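Local coordinates for maternal protein tudor (Drosophila melanogaster, PDB 4Q5W) that probably acts with Piwi proteins in piRNA-mediated transposon repression and is required for primordial germ cell formation, seen here as its ninth extended Tudor domain, at residues L19-K24 / V140-V145. Sequence-based numbering, arbitrary orientation.
Sequences LQFSEK and VAVEFV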
loop_
_atom_site.group_PDB
_atom_site.type_symbol
_atom_site.label_atom_id
_atom_site.label_comp_id
_atom_site.label_asym_id
_atom_site.label_seq_id
_atom_site.Cartn_x
_atom_site.Cartn_y
_atom_site.Cartn_z
ATOM N N LEU A 19 0.420 2.387 -4.806
ATOM C CA LEU A 19 1.222 3.594 -4.990
ATOM C C LEU A 19 0.359 4.834 -4.957
ATOM O O LEU A 19 -0.740 4.840 -5.502
ATOM C CB LEU A 19 1.914 3.614 -6.366
ATOM C CG LEU A 19 3.072 2.679 -6.665
ATOM C CD1 LEU A 19 2.514 1.323 -6.889
ATOM C CD2 LEU A 19 3.843 3.132 -7.883
ATOM N N GLN A 20 0.888 5.903 -4.377
ATOM C CA GLN A 20 0.227 7.196 -4.450
ATOM C C GLN A 20 0.956 8.062 -5.460
ATOM O O GLN A 20 2.105 8.424 -5.250
ATOM C CB GLN A 20 0.231 7.866 -3.082
ATOM C CG GLN A 20 -0.529 7.066 -2.032
ATOM C CD GLN A 20 -0.452 7.708 -0.670
ATOM O OE1 GLN A 20 0.335 8.633 -0.450
ATOM N NE2 GLN A 20 -1.289 7.245 0.251
ATOM N N PHE A 21 0.292 8.382 -6.568
ATOM C CA PHE A 21 0.919 9.198 -7.607
ATOM C C PHE A 21 0.977 10.654 -7.174
ATOM O O PHE A 21 0.091 11.125 -6.457
ATOM C CB PHE A 21 0.198 9.019 -8.936
ATOM C CG PHE A 21 0.507 7.707 -9.588
ATOM C CD1 PHE A 21 -0.267 6.595 -9.331
ATOM C CD2 PHE A 21 1.601 7.581 -10.430
ATOM C CE1 PHE A 21 0.031 5.371 -9.909
ATOM C CE2 PHE A 21 1.904 6.358 -11.020
ATOM C CZ PHE A 21 1.115 5.258 -10.759
ATOM N N SER A 22 2.030 11.354 -7.593
ATOM C CA SER A 22 2.335 12.682 -7.043
ATOM C C SER A 22 1.224 13.707 -7.223
ATOM O O SER A 22 1.104 14.631 -6.418
ATOM C CB SER A 22 3.673 13.226 -7.581
ATOM O OG SER A 22 3.600 13.583 -8.954
ATOM N N GLU A 23 0.409 13.540 -8.267
ATOM C CA GLU A 23 -0.726 14.438 -8.514
ATOM C C GLU A 23 -1.658 14.529 -7.302
ATOM O O GLU A 23 -2.352 15.532 -7.126
ATOM C CB GLU A 23 -1.540 13.980 -9.733
ATOM C CG GLU A 23 -2.296 12.677 -9.482
ATOM C CD GLU A 23 -3.303 12.305 -10.569
ATOM O OE1 GLU A 23 -3.377 13.003 -11.608
ATOM O OE2 GLU A 23 -4.022 11.292 -10.369
ATOM N N LYS A 24 -1.666 13.485 -6.474
ATOM C CA LYS A 24 -2.575 13.409 -5.326
ATOM C C LYS A 24 -1.937 13.709 -3.965
ATOM O O LYS A 24 -2.575 13.509 -2.922
ATOM C CB LYS A 24 -3.220 12.022 -5.265
ATOM C CG LYS A 24 -4.295 11.781 -6.311
ATOM C CD LYS A 24 -4.933 10.422 -6.075
ATOM C CE LYS A 24 -6.072 10.132 -7.035
ATOM N NZ LYS A 24 -6.543 8.721 -6.821
ATOM N N VAL A 140 9.480 6.383 -6.213
ATOM C CA VAL A 140 9.804 5.725 -7.471
ATOM C C VAL A 140 9.331 6.492 -8.696
ATOM O O VAL A 140 8.313 7.195 -8.671
ATOM C CB VAL A 140 9.186 4.308 -7.558
ATOM C CG1 VAL A 140 9.893 3.354 -6.619
ATOM C CG2 VAL A 140 7.676 4.344 -7.255
ATOM N N ALA A 141 10.081 6.346 -9.778
ATOM C CA ALA A 141 9.605 6.763 -11.081
ATOM C C ALA A 141 8.829 5.605 -11.684
ATOM O O ALA A 141 9.205 4.440 -11.529
ATOM C CB ALA A 141 10.772 7.176 -11.982
ATOM N N VAL A 142 7.732 5.923 -12.359
ATOM C CA VAL A 142 6.849 4.888 -12.876
ATOM C C VAL A 142 6.680 5.014 -14.387
ATOM O O VAL A 142 6.359 6.082 -14.899
ATOM C CB VAL A 142 5.446 4.975 -12.215
ATOM C CG1 VAL A 142 4.523 3.863 -12.736
ATOM C CG2 VAL A 142 5.567 4.934 -10.711
ATOM N N GLU A 143 6.944 3.932 -15.106
ATOM C CA GLU A 143 6.652 3.858 -16.530
ATOM C C GLU A 143 5.646 2.736 -16.780
ATOM O O GLU A 143 5.804 1.641 -16.240
ATOM C CB GLU A 143 7.938 3.590 -17.314
ATOM C CG GLU A 143 7.721 3.166 -18.755
ATOM C CD GLU A 143 9.025 2.984 -19.505
ATOM O OE1 GLU A 143 10.029 3.609 -19.097
ATOM O OE2 GLU A 143 9.048 2.217 -20.496
ATOM N N PHE A 144 4.633 2.996 -17.602
ATOM C CA PHE A 144 3.616 1.978 -17.876
ATOM C C PHE A 144 3.954 1.023 -19.015
ATOM O O PHE A 144 4.193 1.436 -20.144
ATOM C CB PHE A 144 2.240 2.615 -18.084
ATOM C CG PHE A 144 1.632 3.130 -16.814
ATOM C CD1 PHE A 144 0.838 2.314 -16.039
ATOM C CD2 PHE A 144 1.891 4.416 -16.379
ATOM C CE1 PHE A 144 0.297 2.771 -14.856
ATOM C CE2 PHE A 144 1.354 4.877 -15.195
ATOM C CZ PHE A 144 0.559 4.055 -14.437
ATOM N N VAL A 145 3.963 -0.270 -18.702
ATOM C CA VAL A 145 4.188 -1.303 -19.704
ATOM C C VAL A 145 2.869 -1.689 -20.351
ATOM O O VAL A 145 2.774 -1.798 -21.574
ATOM C CB VAL A 145 4.799 -2.571 -19.088
ATOM C CG1 VAL A 145 5.098 -3.601 -20.178
ATOM C CG2 VAL A 145 6.055 -2.235 -18.290
#
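Phe-21 accepts a 2.9 Å hydrogen bond at its carbonyl O from the backbone N of Lys-24, closing the short 3-10 turn that ends its strand, while its ring reaches over to Val-142 and Phe-144. CG lies anti to the carbonyl carbon (chi1 -75°), and beyond it the far end of the ring nears 140-145. There CE2 sits 3.9 Å from CG2 of Val-142, with CB and CG1 of the same valine at about the same range, the two side chains crossing at roughly a right angle. The meeting with Phe-144 is tip to tip: CZ of Phe-21 lies 3.9 Å from CZ of Phe-144. Both strands flank and pair with strand 5-11 in a five-stranded sheet whose end strands also pair, in the order 1-2-3-5-4, consistent with the OB-fold barrel of the SN-like part of an extended Tudor domain; their axes pass 9.8 Å apart at 86°, and across that distance the two segments touch through their side chains. An alanine in place of Phe-21 would probably open a gap beside Val-142 and leave CZ of Phe-144 without its neighbour on this side. Earlier on the same strand, Leu-19 puts CD2 3.8 Å from CG2 of Val-142 and 4.1 Å from CG2 of Val-140. Ala-6 backs both Leu-19 and Phe-21, and Val-154 lies against Val-142 and Phe-144. A HEPES molecule, probably from the crystallisation liquor, approaches Phe-144 and takes a hydrogen bond from the backbone N of Glu-23 at its sulfonate oxygen O1S.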